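PDB 4QTO: betaine aldehyde dehydrogenase from Staphylococcus aureus subsp. aureus COL, which catalyses the NAD-dependent oxidation of betaine aldehyde to glycine betaine, as a member of the aldehyde dehydrogenase family. Local coordinates for residues T125-E128 against S129-D132; W180-P183 against L184-A187. All coordinates share one frame; numbering follows the deposited sequence. Where two conformers were deposited one is given.

Interaction 1: T125-E128 against S129-D132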
ATOM      1  N   THR A 125     -16.321   2.449  36.403  1.00 14.88           N
ATOM      2  CA  THR A 125     -15.271   2.670  37.367  1.00 13.97           C
ATOM      3  C   THR A 125     -14.222   3.678  36.920  1.00 14.83           C
ATOM      4  O   THR A 125     -13.934   3.823  35.739  1.00 13.32           O
ATOM      5  CB  THR A 125     -14.560   1.376  37.798  1.00 15.25           C
ATOM      6  OG1 THR A 125     -13.789   0.859  36.709  1.00 14.17           O
ATOM      7  CG2 THR A 125     -15.518   0.351  38.347  1.00 16.47           C
ATOM      8  N   LEU A 126     -13.643   4.359  37.901  1.00 14.40           N
ATOM      9  CA  LEU A 126     -12.595   5.312  37.610  1.00 16.40           C
ATOM     10  C   LEU A 126     -11.413   4.627  36.919  1.00 15.89           C
ATOM     11  O   LEU A 126     -10.839   5.202  35.982  1.00 16.28           O
ATOM     12  CB  LEU A 126     -12.221   6.047  38.905  1.00 17.28           C
ATOM     13  CG  LEU A 126     -11.246   7.192  38.722  1.00 20.12           C
ATOM     14  CD1 LEU A 126     -11.860   8.262  37.835  1.00 19.79           C
ATOM     15  CD2 LEU A 126     -10.897   7.733  40.095  1.00 21.57           C
ATOM     16  N   GLU A 127     -11.054   3.408  37.330  0.50 16.57           N
ATOM     17  CA  GLU A 127      -9.962   2.699  36.669  0.50 18.07           C
ATOM     18  C   GLU A 127     -10.280   2.444  35.187  0.50 16.74           C
ATOM     19  O   GLU A 127      -9.406   2.571  34.325  0.50 16.83           O
ATOM     20  CB  GLU A 127      -9.617   1.410  37.424  0.50 20.22           C
ATOM     21  CG  GLU A 127      -8.872   1.690  38.724  0.50 22.61           C
ATOM     22  CD  GLU A 127      -7.468   2.209  38.455  0.50 25.42           C
ATOM     23  OE1 GLU A 127      -6.881   1.819  37.422  0.50 31.26           O
ATOM     24  OE2 GLU A 127      -6.940   2.987  39.272  0.50 31.33           O
ATOM     25  N   GLU A 128     -11.539   2.127  34.883  1.00 15.18           N
ATOM     26  CA  GLU A 128     -11.958   1.954  33.487  1.00 14.61           C
ATOM     27  C   GLU A 128     -11.822   3.285  32.756  1.00 13.87           C
ATOM     28  O   GLU A 128     -11.365   3.345  31.605  1.00 14.15           O
ATOM     29  CB  GLU A 128     -13.402   1.464  33.368  1.00 14.48           C
ATOM     30  CG  GLU A 128     -13.551  -0.003  33.677  1.00 15.25           C
ATOM     31  CD  GLU A 128     -15.005  -0.402  33.869  1.00 16.27           C
ATOM     32  OE1 GLU A 128     -15.497  -0.244  34.993  1.00 17.16           O
ATOM     33  OE2 GLU A 128     -15.688  -0.739  32.874  1.00 16.80           O
ATOM     34  N   SER A 129     -12.250   4.358  33.410  1.00 13.26           N
ATOM     35  CA  SER A 129     -12.142   5.679  32.795  1.00 12.73           C
ATOM     36  C   SER A 129     -10.695   6.112  32.531  1.00 14.48           C
ATOM     37  O   SER A 129     -10.446   6.711  31.483  1.00 14.04           O
ATOM     38  CB  SER A 129     -12.898   6.740  33.583  1.00 12.89           C
ATOM     39  OG  SER A 129     -14.309   6.492  33.542  1.00 14.29           O
ATOM     40  N   TYR A 130      -9.764   5.794  33.436  1.00 14.82           N
ATOM     41  CA  TYR A 130      -8.349   6.105  33.205  1.00 16.91           C
ATOM     42  C   TYR A 130      -7.873   5.353  31.964  1.00 16.89           C
ATOM     43  O   TYR A 130      -7.161   5.907  31.108  1.00 15.70           O
ATOM     44  CB  TYR A 130      -7.450   5.707  34.370  1.00 18.10           C
ATOM     45  CG  TYR A 130      -7.566   6.508  35.643  1.00 20.66           C
ATOM     46  CD1 TYR A 130      -7.613   7.863  35.615  1.00 21.75           C
ATOM     47  CD2 TYR A 130      -7.514   5.867  36.874  1.00 25.49           C
ATOM     48  CE1 TYR A 130      -7.687   8.598  36.820  1.00 23.61           C
ATOM     49  CE2 TYR A 130      -7.572   6.575  38.061  1.00 26.42           C
ATOM     50  CZ  TYR A 130      -7.668   7.934  38.023  1.00 27.50           C
ATOM     51  OH  TYR A 130      -7.716   8.607  39.232  1.00 33.77           O
ATOM     52  N   ALA A 131      -8.242   4.079  31.856  1.00 17.24           N
ATOM     53  CA  ALA A 131      -7.856   3.278  30.665  1.00 18.82           C
ATOM     54  C   ALA A 131      -8.385   3.914  29.380  1.00 16.86           C
ATOM     55  O   ALA A 131      -7.668   3.970  28.361  1.00 15.73           O
ATOM     56  CB  ALA A 131      -8.353   1.836  30.809  1.00 19.69           C
ATOM     57  N   ASP A 132      -9.633   4.388  29.389  1.00 14.88           N
ATOM     58  CA  ASP A 132     -10.207   5.080  28.241  1.00 15.07           C
ATOM     59  C   ASP A 132      -9.376   6.284  27.895  1.00 13.59           C
ATOM     60  O   ASP A 132      -9.096   6.537  26.713  1.00 13.06           O
ATOM     61  CB  ASP A 132     -11.609   5.684  28.500  1.00 17.86           C
ATOM     62  CG  ASP A 132     -12.749   4.740  28.385  1.00 22.01           C
ATOM     63  OD1 ASP A 132     -12.579   3.506  28.178  1.00 26.55           O
ATOM     64  OD2 ASP A 132     -13.892   5.306  28.547  1.00 20.62           O
TER
HETATM   65  O   HOH W   1     -12.590   1.325  29.872  1.00 25.62           O
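Y130 lies against L126, four residues back in the first turns of helix 126-146. CB of Y130 sits near the carbonyl oxygens of L126 and E127. With CG anti to its own carbonyl carbon (chi1 -70°), the ring turns back toward the start of the helix. CG and CD2 pass L126 O, each at 3.5 Å. Further out, L126 CG stands over one ring face, 4.1 Å from the Y130 centroid, as a CH-pi contact. At the tip, L126 CD2 reaches Y130 OH at 3.4 Å in van der Waals packing. The hydroxyl itself is hydrogen-bonded to E112, which anchors the ring on helix 111-122. In the conformer given, the E127 carboxylate comes to the edge of the same ring. E127 was deposited in two conformers, and this contact is doubtful.

The helix start is closed by a capping box. T125 is the N-cap, and E128 N donates to T125 OG1 at 3.2 Å. The return bond runs from T125 N to E128 OE1 at 3.1 Å and comes from above the carboxylate plane. An extra bond joins T125 OG1 to the anti lone pair of E128 OE1 at 2.7 Å. Behind the box, the i to i+4 backbone bonds begin with S129 N to T125 O and continue through D132 N to E128 O. A water donates to both E128 O and D132 OD1, while D132 OD2 forms a salt bridge with K124. W517 of a second subunit packs on T125, E127 and E128.

Two donors from T125 therefore grip one oxygen of E128 and limit the rotation of its carboxylate. The negative charge beside the helix N terminus probably interacts favourably with the helix dipole.

Interaction 2: W180-P183 against L184-A187; sequences WNYP and LLQA
Y182 and P183 make most of the contact with L184-A187. Y182 is the N-cap residue of helix 183-197. Its O accepts from Q186 N at 3.0 Å, in a nearly straight bond (169° at the hydrogen). Q186 CG folds over the same oxygen, Y182 O, at 3.3 Å. On the apolar side, Y182 CB rests on L185 CB at 3.9 Å, with L185 CD2 close by. The Y182 ring leads away from the turn and meets H308 edge-to-face.

P183 opens the helix. It has no N-H to donate, and a first-turn position needs none for the i to i+4 pattern. P183 O accepts from A187 N at 3.0 Å, and A187 CB packs on that oxygen. The proline also touches E118 and T122 of helix 111-122.

L184 N donates to E118 OE2, so an acidic side chain from another helix serves this N-H. L184 CG, anti to the backbone N (chi1 -171°), carries the side chain toward helices 126-146 and 211-223.

The arrangement is a helix N terminus with proline at its first helical position. The helix links strand 162-177 to the parallel strand 200-204, a beta-alpha-beta crossover of the Rossmann-type domain of aldehyde dehydrogenases.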
ATOM      1  N   TRP A 180     -23.852   6.759  24.459  1.00 11.27           N
ATOM      2  CA  TRP A 180     -23.674   7.053  25.850  1.00 12.15           C
ATOM      3  C   TRP A 180     -22.725   6.173  26.637  1.00 12.38           C
ATOM      4  O   TRP A 180     -22.356   6.523  27.754  1.00 13.30           O
ATOM      5  CB  TRP A 180     -25.045   7.046  26.568  1.00 12.35           C
ATOM      6  CG  TRP A 180     -25.881   5.828  26.326  1.00 13.23           C
ATOM      7  CD1 TRP A 180     -26.946   5.712  25.475  1.00 14.61           C
ATOM      8  CD2 TRP A 180     -25.720   4.535  26.941  1.00 14.17           C
ATOM      9  NE1 TRP A 180     -27.470   4.432  25.522  1.00 16.65           N
ATOM     10  CE2 TRP A 180     -26.734   3.697  26.421  1.00 15.35           C
ATOM     11  CE3 TRP A 180     -24.838   4.019  27.887  1.00 15.16           C
ATOM     12  CZ2 TRP A 180     -26.889   2.389  26.829  1.00 15.28           C
ATOM     13  CZ3 TRP A 180     -24.998   2.702  28.288  1.00 15.34           C
ATOM     14  CH2 TRP A 180     -26.004   1.907  27.747  1.00 15.58           C
ATOM     15  N   ASN A 181     -22.316   5.047  26.083  1.00 12.59           N
ATOM     16  CA  ASN A 181     -21.491   4.137  26.885  1.00 13.54           C
ATOM     17  C   ASN A 181     -20.046   4.586  27.104  1.00 14.03           C
ATOM     18  O   ASN A 181     -19.557   4.575  28.250  1.00 14.81           O
ATOM     19  CB  ASN A 181     -21.610   2.685  26.410  1.00 14.53           C
ATOM     20  CG  ASN A 181     -21.187   2.460  24.981  1.00 15.27           C
ATOM     21  OD1 ASN A 181     -20.950   3.390  24.189  1.00 15.93           O
ATOM     22  ND2 ASN A 181     -21.067   1.186  24.629  1.00 15.54           N
ATOM     23  N   TYR A 182     -19.401   5.007  26.026  1.00 12.53           N
ATOM     24  CA  TYR A 182     -18.011   5.501  26.076  1.00 12.04           C
ATOM     25  C   TYR A 182     -18.000   6.780  25.255  1.00 11.55           C
ATOM     26  O   TYR A 182     -17.522   6.828  24.115  1.00 11.29           O
ATOM     27  CB  TYR A 182     -17.060   4.472  25.464  1.00 13.33           C
ATOM     28  CG  TYR A 182     -16.960   3.198  26.241  1.00 15.57           C
ATOM     29  CD1 TYR A 182     -16.047   3.069  27.236  1.00 16.53           C
ATOM     30  CD2 TYR A 182     -17.792   2.121  25.968  1.00 15.77           C
ATOM     31  CE1 TYR A 182     -15.950   1.895  27.979  1.00 16.41           C
ATOM     32  CE2 TYR A 182     -17.698   0.938  26.685  1.00 17.09           C
ATOM     33  CZ  TYR A 182     -16.759   0.820  27.674  1.00 16.77           C
ATOM     34  OH  TYR A 182     -16.635  -0.343  28.401  1.00 17.81           O
ATOM     35  N   PRO A 183     -18.534   7.849  25.827  1.00 11.30           N
ATOM     36  CA  PRO A 183     -18.713   9.076  25.050  1.00 11.99           C
ATOM     37  C   PRO A 183     -17.466   9.675  24.440  1.00 10.61           C
ATOM     38  O   PRO A 183     -17.435   9.928  23.232  1.00 10.24           O
ATOM     39  CB  PRO A 183     -19.350  10.055  26.054  1.00 12.24           C
ATOM     40  CG  PRO A 183     -19.960   9.199  27.076  1.00 13.29           C
ATOM     41  CD  PRO A 183     -19.136   7.948  27.159  1.00 11.74           C
ATOM     42  N   LEU A 184     -16.455   9.913  25.248  1.00 10.42           N
ATOM     43  CA  LEU A 184     -15.278  10.530  24.701  1.00 10.59           C
ATOM     44  C   LEU A 184     -14.487   9.575  23.819  1.00  9.68           C
ATOM     45  O   LEU A 184     -13.887  10.007  22.824  1.00  9.61           O
ATOM     46  CB  LEU A 184     -14.419  11.144  25.811  1.00 11.45           C
ATOM     47  CG  LEU A 184     -13.266  11.992  25.296  1.00 12.16           C
ATOM     48  CD1 LEU A 184     -13.727  13.105  24.375  1.00 14.69           C
ATOM     49  CD2 LEU A 184     -12.449  12.523  26.456  1.00 13.63           C
ATOM     50  N   LEU A 185     -14.436   8.304  24.167  1.00  9.77           N
ATOM     51  CA  LEU A 185     -13.705   7.351  23.355  1.00 10.53           C
ATOM     52  C   LEU A 185     -14.300   7.307  21.951  1.00 10.76           C
ATOM     53  O   LEU A 185     -13.578   7.425  20.949  1.00  9.43           O
ATOM     54  CB  LEU A 185     -13.749   5.966  23.971  1.00 11.19           C
ATOM     55  CG  LEU A 185     -13.052   4.866  23.194  1.00 13.55           C
ATOM     56  CD1 LEU A 185     -11.535   5.121  23.154  1.00 14.32           C
ATOM     57  CD2 LEU A 185     -13.384   3.518  23.843  1.00 13.99           C
ATOM     58  N   GLN A 186     -15.627   7.170  21.855  1.00 10.89           N
ATOM     59  CA  GLN A 186     -16.257   7.085  20.540  1.00 12.20           C
ATOM     60  C   GLN A 186     -16.150   8.414  19.802  1.00 11.50           C
ATOM     61  O   GLN A 186     -16.006   8.421  18.586  1.00 13.13           O
ATOM     62  CB  GLN A 186     -17.706   6.611  20.676  1.00 16.02           C
ATOM     63  CG  GLN A 186     -17.812   5.212  21.239  1.00 19.01           C
ATOM     64  CD  GLN A 186     -17.057   4.166  20.438  1.00 26.61           C
ATOM     65  OE1 GLN A 186     -17.354   3.910  19.265  1.00 26.84           O
ATOM     66  NE2 GLN A 186     -16.118   3.496  21.092  1.00 34.72           N
ATOM     67  N   ALA A 187     -16.179   9.524  20.526  1.00 10.17           N
ATOM     68  CA  ALA A 187     -15.988  10.830  19.908  1.00 11.28           C
ATOM     69  C   ALA A 187     -14.590  10.899  19.259  1.00 10.86           C
ATOM     70  O   ALA A 187     -14.446  11.365  18.123  1.00  9.78           O
ATOM     71  CB  ALA A 187     -16.135  11.941  20.907  1.00 12.27           C
TER

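From the N terminus, interaction 1 comes first, at the start of helix 126-146, just after helix 111-122. The chain then runs through strands 152-155 and 162-177 before interaction 2 begins helix 183-197. The two are in series, neither nested nor crossed. Each is a single continuous stretch at a helix N terminus, so neither closes a long loop. Their centres are 12 Å apart, and they touch where D132 OD2 packs against Y182 CD1 at 3.4 Å. H308 gives a second, looser connection: its backbone N makes a weak bond to E128, and its ring meets Y182. Helix 111-122 contacts both stretches. The pair thus ties the helical layer to the loop that follows strand 162-177.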